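Long-range contacts in putative cytochrome P450 120 (Synechocystis sp., PDB 2VE3), which binds heme and retinoic acid and probably acts as a heme-dependent monooxygenase of the cytochrome P450 family: residues Gln411-Leu422 and Lys433-Leu443; Leu82-Pro90 and Phe193-Ala201. All coordinates share one frame; numbering follows the deposited sequence.

Both contacts belong to one cytochrome P450 chain but serve different regions of it. Contact 2 joins two helices beside the retinoic acid pocket: T84 touches the ligand, and the side chain of L88 lies about 4 Å from it and about 8 Å from the heme. Contact 1 pairs two antiparallel strands near the C-terminus, at the surface and away from both ligands. The centres of the two contacts are about 34 Å apart and their nearest atoms about 17 Å, so they do not touch. Helix 241-272 meets both: D246, L249 and L250 meet contact 2, while C267, L268, L270 and Q272 meet contact 1.

Contact 1 of 2, residues Gln411-Leu422 and Lys433-Leu443; sequences QFDWTLLPGQNL and KDNLRVKLHSL
Q420 turns its CG between its own backbone N and carbonyl carbon (chi1 59°), and with the chain extended beyond (chi2 -180°) its amide reaches the backbone of R437. The regular antiparallel pairing of strands 412-416 and 437-442 ends here. They are two strands of a small three-stranded antiparallel sheet of the P450 fold, with strand 140-142 on the other edge of 437-442. Q420 acts much as a backbone peptide would: OE1 accepts from R437 N at 2.9 Å, and NE2 donates to R437 O at 2.7 Å, on a lone pair of that carbonyl. L417 N is a second donor to R437 O, while NE2 also donates to L417 O within its own segment, so bonds on both amide atoms fix the rotation of the group.

In the regular part, D413 pairs with H441 and T415 with K439 through reciprocal backbone bonds. F412, W414 and L416 share one face of the sheet with L440 and V438. L440 divides its branches: CD1 sits over the centre of the F412 ring, 3.9 Å from the centroid, and CD2 presses on W414 CB at 3.4 Å. W414 leads its indole away toward helix 241-272, where NE1 bonds C267 O. On the opposite face, with T415 and H441, D413 OD1 forms salt bridges to R277 and R281.

Beyond the paired strands, L416 CD2 meets L436 CD2 at 3.6 Å, and a water ties Q420 OE1 and N421 O to L436 N. Farther out, N421 N donates almost straight to D434 OD2 (2.7 Å), coming from above the carboxylate plane.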
loop_
_atom_site.group_PDB
_atom_site.type_symbol
_atom_site.label_atom_id
_atom_site.label_comp_id
_atom_site.label_asym_id
_atom_site.label_seq_id
_atom_site.Cartn_x
_atom_site.Cartn_y
_atom_site.Cartn_z
ATOM N N GLN A 411 14.001 -7.704 20.396
ATOM C CA GLN A 411 14.344 -6.759 21.463
ATOM C C GLN A 411 13.222 -6.452 22.461
ATOM O O GLN A 411 13.502 -6.154 23.627
ATOM C CB GLN A 411 14.833 -5.445 20.857
ATOM C CG GLN A 411 16.079 -5.580 20.024
ATOM C CD GLN A 411 16.339 -4.342 19.218
ATOM O OE1 GLN A 411 16.488 -3.243 19.769
ATOM N NE2 GLN A 411 16.394 -4.500 17.900
ATOM N N PHE A 412 11.966 -6.487 22.017
ATOM C CA PHE A 412 10.867 -6.046 22.885
ATOM C C PHE A 412 9.637 -6.944 22.904
ATOM O O PHE A 412 9.280 -7.566 21.900
ATOM C CB PHE A 412 10.383 -4.646 22.493
ATOM C CG PHE A 412 11.427 -3.566 22.604
ATOM C CD1 PHE A 412 11.618 -2.885 23.799
ATOM C CD2 PHE A 412 12.191 -3.197 21.485
ATOM C CE1 PHE A 412 12.579 -1.856 23.892
ATOM C CE2 PHE A 412 13.147 -2.179 21.567
ATOM C CZ PHE A 412 13.343 -1.508 22.770
ATOM N N ASP A 413 8.993 -6.987 24.069
ATOM C CA ASP A 413 7.570 -7.248 24.151
ATOM C C ASP A 413 6.886 -5.895 24.209
ATOM O O ASP A 413 7.527 -4.878 24.501
ATOM C CB ASP A 413 7.217 -8.037 25.408
ATOM C CG ASP A 413 7.509 -9.512 25.264
ATOM O OD1 ASP A 413 7.450 -10.027 24.125
ATOM O OD2 ASP A 413 7.791 -10.155 26.295
ATOM N N TRP A 414 5.589 -5.880 23.930
ATOM C CA TRP A 414 4.816 -4.654 24.072
ATOM C C TRP A 414 3.371 -4.884 24.482
ATOM O O TRP A 414 2.784 -5.964 24.261
ATOM C CB TRP A 414 4.933 -3.769 22.819
ATOM C CG TRP A 414 4.324 -4.330 21.557
ATOM C CD1 TRP A 414 3.123 -3.974 21.004
ATOM C CD2 TRP A 414 4.890 -5.318 20.679
ATOM N NE1 TRP A 414 2.909 -4.669 19.850
ATOM C CE2 TRP A 414 3.969 -5.514 19.630
ATOM C CE3 TRP A 414 6.085 -6.055 20.680
ATOM C CZ2 TRP A 414 4.204 -6.418 18.582
ATOM C CZ3 TRP A 414 6.320 -6.953 19.641
ATOM C CH2 TRP A 414 5.382 -7.125 18.608
ATOM N N THR A 415 2.816 -3.850 25.097
ATOM C CA THR A 415 1.464 -3.867 25.597
ATOM C C THR A 415 0.684 -2.732 24.977
ATOM O O THR A 415 1.119 -1.577 25.001
ATOM C CB THR A 415 1.442 -3.700 27.140
ATOM O OG1 THR A 415 2.414 -4.569 27.726
ATOM C CG2 THR A 415 0.083 -4.025 27.719
ATOM N N LEU A 416 -0.479 -3.080 24.438
ATOM C CA LEU A 416 -1.455 -2.115 23.962
ATOM C C LEU A 416 -2.257 -1.579 25.144
ATOM O O LEU A 416 -3.071 -2.293 25.719
ATOM C CB LEU A 416 -2.402 -2.764 22.941
ATOM C CG LEU A 416 -1.830 -3.510 21.715
ATOM C CD1 LEU A 416 -2.960 -4.029 20.863
ATOM C CD2 LEU A 416 -0.940 -2.632 20.865
ATOM N N LEU A 417 -2.040 -0.314 25.486
ATOM C CA LEU A 417 -2.652 0.287 26.674
ATOM C C LEU A 417 -4.168 0.135 26.733
ATOM O O LEU A 417 -4.853 0.225 25.702
ATOM C CB LEU A 417 -2.228 1.756 26.839
ATOM C CG LEU A 417 -0.716 1.967 26.989
ATOM C CD1 LEU A 417 -0.411 3.395 27.389
ATOM C CD2 LEU A 417 -0.112 0.983 27.997
ATOM N N PRO A 418 -4.692 -0.166 27.936
ATOM C CA PRO A 418 -6.130 -0.324 28.129
ATOM C C PRO A 418 -6.872 0.983 27.912
ATOM O O PRO A 418 -6.283 2.071 28.043
ATOM C CB PRO A 418 -6.246 -0.801 29.582
ATOM C CG PRO A 418 -4.898 -1.393 29.895
ATOM C CD PRO A 418 -3.950 -0.463 29.171
ATOM N N GLY A 419 -8.143 0.864 27.538
ATOM C CA GLY A 419 -8.966 2.020 27.229
ATOM C C GLY A 419 -8.353 2.903 26.156
ATOM O O GLY A 419 -7.961 4.033 26.440
ATOM N N GLN A 420 -8.218 2.368 24.946
ATOM C CA GLN A 420 -8.038 3.184 23.737
ATOM C C GLN A 420 -8.976 2.655 22.669
ATOM O O GLN A 420 -9.498 1.551 22.791
ATOM C CB GLN A 420 -6.595 3.177 23.248
ATOM C CG GLN A 420 -6.033 1.791 22.915
ATOM C CD GLN A 420 -4.608 1.875 22.444
ATOM O OE1 GLN A 420 -4.323 2.445 21.378
ATOM N NE2 GLN A 420 -3.693 1.322 23.230
ATOM N N ASN A 421 -9.227 3.460 21.648
ATOM C CA ASN A 421 -9.962 3.007 20.474
ATOM C C ASN A 421 -9.008 2.374 19.448
ATOM O O ASN A 421 -8.164 3.065 18.876
ATOM C CB ASN A 421 -10.723 4.185 19.846
ATOM C CG ASN A 421 -11.848 3.738 18.982
ATOM O OD1 ASN A 421 -11.986 2.559 18.701
ATOM N ND2 ASN A 421 -12.674 4.669 18.558
ATOM N N LEU A 422 -9.127 1.060 19.254
ATOM C CA LEU A 422 -8.301 0.304 18.301
ATOM C C LEU A 422 -9.048 0.161 16.980
ATOM O O LEU A 422 -8.584 -0.500 16.051
ATOM C CB LEU A 422 -7.956 -1.079 18.857
ATOM C CG LEU A 422 -7.087 -1.171 20.113
ATOM C CD1 LEU A 422 -7.043 -2.606 20.685
ATOM C CD2 LEU A 422 -5.672 -0.652 19.838
ATOM N N LYS A 433 -7.858 4.266 15.404
ATOM C CA LYS A 433 -8.350 5.625 15.704
ATOM C C LYS A 433 -7.519 6.389 16.752
ATOM O O LYS A 433 -7.167 7.555 16.528
ATOM C CB LYS A 433 -9.840 5.628 16.062
ATOM C CG LYS A 433 -10.541 6.979 15.788
ATOM C CD LYS A 433 -12.030 6.935 16.071
ATOM C CE LYS A 433 -12.736 5.828 15.258
ATOM N NZ LYS A 433 -14.195 5.707 15.578
ATOM N N ASP A 434 -7.173 5.724 17.856
ATOM C CA ASP A 434 -6.360 6.336 18.913
ATOM C C ASP A 434 -4.853 6.202 18.761
ATOM O O ASP A 434 -4.124 6.284 19.750
ATOM C CB ASP A 434 -6.794 5.859 20.313
ATOM C CG ASP A 434 -8.080 6.529 20.783
ATOM O OD1 ASP A 434 -8.573 7.440 20.084
ATOM O OD2 ASP A 434 -8.612 6.131 21.839
ATOM N N ASN A 435 -4.395 6.014 17.521
ATOM C CA ASN A 435 -2.966 6.060 17.147
ATOM C C ASN A 435 -2.015 5.074 17.838
ATOM O O ASN A 435 -0.809 5.311 17.891
ATOM C CB ASN A 435 -2.398 7.474 17.256
ATOM C CG ASN A 435 -3.167 8.483 16.426
ATOM O OD1 ASN A 435 -3.144 8.445 15.197
ATOM N ND2 ASN A 435 -3.850 9.399 17.101
ATOM N N LEU A 436 -2.572 3.986 18.364
ATOM C CA LEU A 436 -1.806 2.843 18.872
ATOM C C LEU A 436 -0.909 3.187 20.047
ATOM O O LEU A 436 0.315 3.321 19.903
ATOM C CB LEU A 436 -0.985 2.194 17.756
ATOM C CG LEU A 436 -1.161 0.721 17.373
ATOM C CD1 LEU A 436 0.179 0.167 16.915
ATOM C CD2 LEU A 436 -1.820 -0.167 18.435
ATOM N N ARG A 437 -1.517 3.311 21.223
ATOM C CA ARG A 437 -0.778 3.646 22.430
ATOM C C ARG A 437 -0.216 2.370 23.025
ATOM O O ARG A 437 -0.959 1.428 23.298
ATOM C CB ARG A 437 -1.685 4.355 23.436
ATOM C CG ARG A 437 -2.320 5.618 22.884
ATOM C CD ARG A 437 -3.208 6.323 23.913
ATOM N NE ARG A 437 -3.547 7.663 23.432
ATOM C CZ ARG A 437 -2.739 8.719 23.527
ATOM N NH1 ARG A 437 -1.549 8.599 24.105
ATOM N NH2 ARG A 437 -3.121 9.900 23.047
ATOM N N VAL A 438 1.100 2.349 23.212
ATOM C CA VAL A 438 1.829 1.158 23.676
ATOM C C VAL A 438 2.864 1.497 24.748
ATOM O O VAL A 438 3.213 2.657 24.929
ATOM C CB VAL A 438 2.564 0.449 22.504
ATOM C CG1 VAL A 438 1.570 -0.021 21.448
ATOM C CG2 VAL A 438 3.645 1.369 21.888
ATOM N N LYS A 439 3.315 0.481 25.476
ATOM C CA LYS A 439 4.563 0.542 26.223
ATOM C C LYS A 439 5.384 -0.616 25.707
ATOM O O LYS A 439 4.861 -1.728 25.584
ATOM C CB LYS A 439 4.325 0.369 27.729
ATOM C CG LYS A 439 4.167 1.685 28.483
ATOM C CD LYS A 439 3.421 1.496 29.793
ATOM C CE LYS A 439 2.870 2.826 30.305
ATOM N NZ LYS A 439 1.892 2.589 31.396
ATOM N N LEU A 440 6.648 -0.361 25.376
ATOM C CA LEU A 440 7.567 -1.439 25.028
ATOM C C LEU A 440 8.319 -1.896 26.278
ATOM O O LEU A 440 8.740 -1.076 27.098
ATOM C CB LEU A 440 8.554 -1.012 23.929
ATOM C CG LEU A 440 8.092 -0.415 22.583
ATOM C CD1 LEU A 440 9.240 -0.456 21.570
ATOM C CD2 LEU A 440 6.863 -1.077 21.991
ATOM N N HIS A 441 8.478 -3.203 26.433
ATOM C CA HIS A 441 9.292 -3.734 27.518
ATOM C C HIS A 441 10.505 -4.410 26.908
ATOM O O HIS A 441 10.364 -5.348 26.119
ATOM C CB HIS A 441 8.514 -4.740 28.374
ATOM C CG HIS A 441 7.028 -4.597 28.294
ATOM N ND1 HIS A 441 6.220 -5.580 27.760
ATOM C CD2 HIS A 441 6.199 -3.600 28.687
ATOM C CE1 HIS A 441 4.960 -5.188 27.814
ATOM N NE2 HIS A 441 4.919 -3.989 28.369
ATOM N N SER A 442 11.692 -3.932 27.283
ATOM C CA SER A 442 12.968 -4.461 26.781
ATOM C C SER A 442 13.274 -5.878 27.270
ATOM O O SER A 442 12.994 -6.229 28.424
ATOM C CB SER A 442 14.123 -3.522 27.158
ATOM O OG SER A 442 15.363 -4.008 26.661
ATOM N N LEU A 443 13.870 -6.672 26.381
ATOM C CA LEU A 443 14.262 -8.050 26.685
ATOM C C LEU A 443 15.776 -8.176 26.834
ATOM O O LEU A 443 16.309 -9.287 26.928
ATOM C CB LEU A 443 13.773 -9.001 25.590
ATOM C CG LEU A 443 12.286 -9.334 25.493
ATOM C CD1 LEU A 443 11.969 -9.812 24.100
ATOM C CD2 LEU A 443 11.904 -10.378 26.524
HETATM O O HOH W 1 -5.292 3.244 19.002
#

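Contact 2 of 2, residues Leu82-Pro90 and Phe193-Ala201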
loop_
_atom_site.group_PDB
_atom_site.type_symbol
_atom_site.label_atom_id
_atom_site.label_comp_id
_atom_site.label_asym_id
_atom_site.label_seq_id
_atom_site.Cartn_x
_atom_site.Cartn_y
_atom_site.Cartn_z
ATOM N N LEU A 82 -10.657 11.066 -9.347
ATOM C CA LEU A 82 -10.197 12.319 -9.963
ATOM C C LEU A 82 -9.109 13.052 -9.165
ATOM O O LEU A 82 -8.134 13.554 -9.747
ATOM C CB LEU A 82 -11.390 13.274 -10.245
ATOM C CG LEU A 82 -10.988 14.611 -10.903
ATOM C CD1 LEU A 82 -10.245 14.363 -12.215
ATOM C CD2 LEU A 82 -12.160 15.574 -11.116
ATOM N N SER A 83 -9.296 13.131 -7.848
ATOM C CA SER A 83 -8.325 13.743 -6.950
ATOM C C SER A 83 -6.970 13.030 -6.995
ATOM O O SER A 83 -5.928 13.681 -7.030
ATOM C CB SER A 83 -8.860 13.737 -5.518
ATOM O OG SER A 83 -9.139 12.407 -5.095
ATOM N N THR A 84 -7.002 11.696 -6.977
ATOM C CA THR A 84 -5.788 10.865 -6.999
ATOM C C THR A 84 -4.994 11.062 -8.288
ATOM O O THR A 84 -3.777 11.201 -8.253
ATOM C CB THR A 84 -6.114 9.352 -6.866
ATOM O OG1 THR A 84 -7.241 9.169 -6.007
ATOM C CG2 THR A 84 -4.907 8.574 -6.329
ATOM N N ARG A 85 -5.693 11.068 -9.415
ATOM C CA ARG A 85 -5.044 11.217 -10.708
ATOM C C ARG A 85 -4.312 12.540 -10.831
ATOM O O ARG A 85 -3.142 12.549 -11.170
ATOM C CB ARG A 85 -6.044 11.013 -11.852
ATOM C CG ARG A 85 -6.223 9.534 -12.198
ATOM C CD ARG A 85 -7.124 9.319 -13.403
ATOM N NE ARG A 85 -8.511 9.606 -13.067
ATOM C CZ ARG A 85 -9.191 10.658 -13.520
ATOM N NH1 ARG A 85 -8.612 11.527 -14.349
ATOM N NH2 ARG A 85 -10.450 10.831 -13.145
ATOM N N ILE A 86 -4.992 13.639 -10.486
ATOM C CA ILE A 86 -4.413 14.987 -10.501
ATOM C C ILE A 86 -3.167 15.107 -9.621
ATOM O O ILE A 86 -2.161 15.692 -10.029
ATOM C CB ILE A 86 -5.469 16.077 -10.077
ATOM C CG1 ILE A 86 -6.620 16.124 -11.090
ATOM C CG2 ILE A 86 -4.807 17.434 -9.922
ATOM C CD1 ILE A 86 -7.786 17.052 -10.724
ATOM N N LEU A 87 -3.227 14.529 -8.424
ATOM C CA LEU A 87 -2.140 14.635 -7.446
ATOM C C LEU A 87 -0.945 13.717 -7.712
ATOM O O LEU A 87 0.185 14.047 -7.337
ATOM C CB LEU A 87 -2.681 14.438 -6.020
ATOM C CG LEU A 87 -3.562 15.601 -5.528
ATOM C CD1 LEU A 87 -4.397 15.204 -4.320
ATOM C CD2 LEU A 87 -2.705 16.804 -5.211
ATOM N N LEU A 88 -1.198 12.566 -8.330
ATOM C CA LEU A 88 -0.140 11.681 -8.806
ATOM C C LEU A 88 0.612 12.268 -10.000
ATOM O O LEU A 88 1.832 12.125 -10.095
ATOM C CB LEU A 88 -0.723 10.325 -9.217
ATOM C CG LEU A 88 -1.049 9.270 -8.162
ATOM C CD1 LEU A 88 -1.806 8.144 -8.851
ATOM C CD2 LEU A 88 0.236 8.758 -7.560
ATOM N N GLY A 89 -0.125 12.906 -10.911
ATOM C CA GLY A 89 0.440 13.473 -12.123
ATOM C C GLY A 89 0.248 12.579 -13.334
ATOM O O GLY A 89 0.070 11.354 -13.188
ATOM N N PRO A 90 0.298 13.170 -14.547
ATOM C CA PRO A 90 0.113 12.388 -15.772
ATOM C C PRO A 90 1.306 11.475 -16.109
ATOM O O PRO A 90 1.182 10.570 -16.925
ATOM C CB PRO A 90 -0.067 13.466 -16.855
ATOM C CG PRO A 90 0.702 14.637 -16.362
ATOM C CD PRO A 90 0.536 14.600 -14.832
ATOM N N PHE A 193 -7.830 18.840 -0.493
ATOM C CA PHE A 193 -7.347 18.754 -1.871
ATOM C C PHE A 193 -6.432 19.892 -2.309
ATOM O O PHE A 193 -5.367 19.633 -2.858
ATOM C CB PHE A 193 -8.504 18.629 -2.859
ATOM C CG PHE A 193 -8.056 18.502 -4.293
ATOM C CD1 PHE A 193 -7.386 17.358 -4.726
ATOM C CD2 PHE A 193 -8.295 19.522 -5.201
ATOM C CE1 PHE A 193 -6.957 17.235 -6.056
ATOM C CE2 PHE A 193 -7.888 19.404 -6.533
ATOM C CZ PHE A 193 -7.213 18.256 -6.966
ATOM N N GLY A 194 -6.849 21.143 -2.092
ATOM C CA GLY A 194 -6.009 22.311 -2.450
ATOM C C GLY A 194 -4.714 22.384 -1.657
ATOM O O GLY A 194 -3.683 22.828 -2.161
ATOM N N LYS A 195 -4.767 21.973 -0.392
ATOM C CA LYS A 195 -3.566 21.909 0.421
ATOM C C LYS A 195 -2.607 20.837 -0.095
ATOM O O LYS A 195 -1.386 20.977 0.033
ATOM C CB LYS A 195 -3.910 21.641 1.895
ATOM C CG LYS A 195 -4.755 22.720 2.560
ATOM C CD LYS A 195 -4.607 22.659 4.081
ATOM C CE LYS A 195 -3.347 23.391 4.514
ATOM N NZ LYS A 195 -2.556 22.653 5.542
ATOM N N SER A 196 -3.161 19.756 -0.653
ATOM C CA SER A 196 -2.353 18.674 -1.203
ATOM C C SER A 196 -1.775 19.086 -2.538
ATOM O O SER A 196 -0.686 18.662 -2.901
ATOM C CB SER A 196 -3.178 17.391 -1.373
ATOM O OG SER A 196 -3.302 16.722 -0.122
ATOM N N GLN A 197 -2.530 19.901 -3.263
ATOM C CA GLN A 197 -2.072 20.487 -4.515
ATOM C C GLN A 197 -0.839 21.347 -4.306
ATOM O O GLN A 197 0.094 21.293 -5.100
ATOM C CB GLN A 197 -3.176 21.320 -5.157
ATOM C CG GLN A 197 -4.265 20.505 -5.787
ATOM C CD GLN A 197 -5.267 21.356 -6.524
ATOM O OE1 GLN A 197 -5.427 21.221 -7.728
ATOM N NE2 GLN A 197 -5.945 22.239 -5.813
ATOM N N ARG A 198 -0.855 22.128 -3.228
ATOM C CA ARG A 198 0.223 23.031 -2.855
ATOM C C ARG A 198 1.405 22.228 -2.315
ATOM O O ARG A 198 2.567 22.528 -2.612
ATOM C CB ARG A 198 -0.305 24.075 -1.834
ATOM C CG ARG A 198 0.766 24.878 -1.071
ATOM C CD ARG A 198 1.274 26.097 -1.853
ATOM N NE ARG A 198 2.386 26.752 -1.164
ATOM C CZ ARG A 198 3.298 27.516 -1.758
ATOM N NH1 ARG A 198 3.235 27.744 -3.060
ATOM N NH2 ARG A 198 4.278 28.056 -1.040
ATOM N N ALA A 199 1.093 21.185 -1.549
ATOM C CA ALA A 199 2.097 20.232 -1.061
ATOM C C ALA A 199 2.841 19.613 -2.244
ATOM O O ALA A 199 4.068 19.577 -2.249
ATOM C CB ALA A 199 1.437 19.150 -0.211
ATOM N N ARG A 200 2.095 19.166 -3.257
ATOM C CA ARG A 200 2.685 18.535 -4.455
ATOM C C ARG A 200 3.624 19.503 -5.181
ATOM O O ARG A 200 4.696 19.106 -5.617
ATOM C CB ARG A 200 1.596 18.000 -5.396
ATOM C CG ARG A 200 1.895 18.102 -6.901
ATOM C CD ARG A 200 0.983 17.233 -7.750
ATOM N NE ARG A 200 1.427 17.205 -9.149
ATOM C CZ ARG A 200 2.137 16.223 -9.703
ATOM N NH1 ARG A 200 2.486 15.131 -9.008
ATOM N NH2 ARG A 200 2.495 16.330 -10.971
ATOM N N ALA A 201 3.209 20.764 -5.303
ATOM C CA ALA A 201 4.020 21.791 -5.972
ATOM C C ALA A 201 5.342 21.988 -5.244
ATOM O O ALA A 201 6.412 22.036 -5.864
ATOM C CB ALA A 201 3.259 23.116 -6.058
#
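The carbonyl oxygen of L87 is gripped twice near the end of helix 82-88: R200 NH1 reaches it at 3.0 Å in a weak, bent bond (124°), and the hydroxyl of Y177 hydrogen-bonds it as well. The setting is a nearly parallel helix pair, 82-88 against 193-201, their axes 10.3 Å apart and 18° from parallel; by their order in the P450 fold they probably correspond to the B' and G helices.

R200 reaches across to helix 82-88 with its chain extended from CG to NE, laying its CD 3.3 Å from L87 O and one guanidinium face toward I86 O. NH2 forms a salt bridge with D246 of helix 241-272, so the one group ties three helices together. A leucine in its place would probably leave the D246 carboxylate without this mate and L87 O with one donor fewer. R200 NH2 also lies 3.7 Å from G89 CA, just after the helix, where phi turns positive.

Toward the N-terminal ends of both helices, side-chain carbons take over. L87 fits between F193 and the S196-Q197 backbone, CD1 against F193 CE1 (3.7 Å) and CD2 against S196 O (3.6 Å). Within its own helix, Q197 CG lies over one face of the F193 ring, offset toward the rim. T84 and L88, on the other side of helix 82-88, face the retinoic acid pocket, so this seam appears to lie behind part of the pocket lining. At the ring's edge, I86 CG2 touches F193 CZ at 3.9 Å.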